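Local coordinates for glycine cleavage system H protein (Mycobacterium tuberculosis, PDB 3IFT) that probably carries the methylamine group of glycine from the P protein to the T protein of the glycine cleavage system on a lipoyl arm, at residues Thr96-Leu99 with Val100-Asp103. Sequence-based numbering, arbitrary orientation.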
# COMPACT_ATOMS: atom_id res chain seq x y z
N THR A 96 2.97 12.54 11.45
CA THR A 96 3.93 12.79 10.36
C THR A 96 3.46 12.07 9.09
O THR A 96 4.11 11.16 8.59
CB THR A 96 5.34 12.33 10.75
OG1 THR A 96 5.61 12.74 12.10
CG2 THR A 96 6.44 12.90 9.78
N PRO A 97 2.31 12.48 8.57
CA PRO A 97 1.75 11.83 7.38
C PRO A 97 2.66 11.97 6.15
O PRO A 97 2.67 11.10 5.28
CB PRO A 97 0.40 12.54 7.20
CG PRO A 97 0.51 13.86 7.99
CD PRO A 97 1.35 13.46 9.17
N GLN A 98 3.48 13.04 6.10
CA GLN A 98 4.36 13.22 4.96
C GLN A 98 5.49 12.20 4.89
O GLN A 98 6.22 12.19 3.94
CB GLN A 98 4.93 14.63 4.90
CG GLN A 98 3.91 15.64 4.37
CD GLN A 98 4.45 17.05 4.34
OE1 GLN A 98 5.65 17.26 4.21
NE2 GLN A 98 3.57 18.01 4.51
N LEU A 99 5.61 11.34 5.88
CA LEU A 99 6.43 10.12 5.72
C LEU A 99 6.04 9.34 4.48
O LEU A 99 6.87 8.69 3.86
CB LEU A 99 6.31 9.21 6.94
CG LEU A 99 7.00 9.72 8.20
CD1 LEU A 99 6.60 8.88 9.39
CD2 LEU A 99 8.52 9.71 8.00
N VAL A 100 4.75 9.36 4.17
CA VAL A 100 4.25 8.71 2.95
C VAL A 100 4.93 9.33 1.73
O VAL A 100 5.39 8.63 0.82
CB VAL A 100 2.71 8.83 2.88
CG1 VAL A 100 2.18 8.23 1.60
CG2 VAL A 100 2.07 8.14 4.07
N ASN A 101 5.06 10.64 1.75
CA ASN A 101 5.75 11.35 0.66
C ASN A 101 7.26 11.22 0.72
O ASN A 101 7.92 11.01 -0.28
CB ASN A 101 5.46 12.84 0.75
CG ASN A 101 4.03 13.15 0.70
OD1 ASN A 101 3.43 13.55 1.70
ND2 ASN A 101 3.44 13.03 -0.49
N SER A 102 7.83 11.37 1.91
CA SER A 102 9.30 11.38 1.99
C SER A 102 9.85 9.99 1.89
O SER A 102 10.98 9.79 1.45
CB SER A 102 9.76 11.97 3.31
OG SER A 102 9.24 11.17 4.39
N ASP A 103 9.08 9.01 2.33
CA ASP A 103 9.67 7.69 2.36
C ASP A 103 8.61 6.62 2.08
O ASP A 103 8.34 5.77 2.93
CB ASP A 103 10.40 7.50 3.69
CG ASP A 103 11.22 6.25 3.73
OD1 ASP A 103 11.55 5.68 2.65
OD2 ASP A 103 11.50 5.80 4.85
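With chi1 at 60°, S102 holds its hydroxyl between its own backbone N and carbonyl carbon, a rotation that turns OG back against the preceding turn, where it meets the carbonyl of Q98. N101 has CG anti to the carbonyl carbon, on the side of the backbone N, and OD1 then lies against CA and CG of Q98. The result is a compact example of how a single helical turn is tied together by backbone and side chain alike. Q98 O accepts two bonds from the same residue: S102 N donates almost in line with the C=O at 2.7 Å, whereas the hydroxyl OG reaches the same oxygen from the flank at 3.2 Å, with a C=O...donor angle of 118°. OG also rests 3.3 Å from L99 CA. One step along, D103 N bonds to L99 O at 2.7 Å, closing the turn just where the chain leaves helical geometry. A type I turn from T96 to L99 leads in, and V100 N binds P97 O at 2.9 Å; V100 CG2 leans on that same oxygen, while L93 and V48 pack against the valine. Between Q98 and N101 the touch is aliphatic against polar: Q98 CG lies 3.4 Å from N101 OD1, and the two amide planes stand 77° apart. The N101 amide is engaged at both ends, OD1 by V48 N and ND2 by G46 O and Q42 OE1, so its rotation is fixed by bonds to helix 39-45, the loop after it and the start of strand 48-52. D103 OD2 likewise accepts from A107 N. Chemically, the short helix 99-102 is thus tied back to the carbonyls of P97, Q98 and L99 and pinned by side-chain bonds within the lipoyl-binding domain.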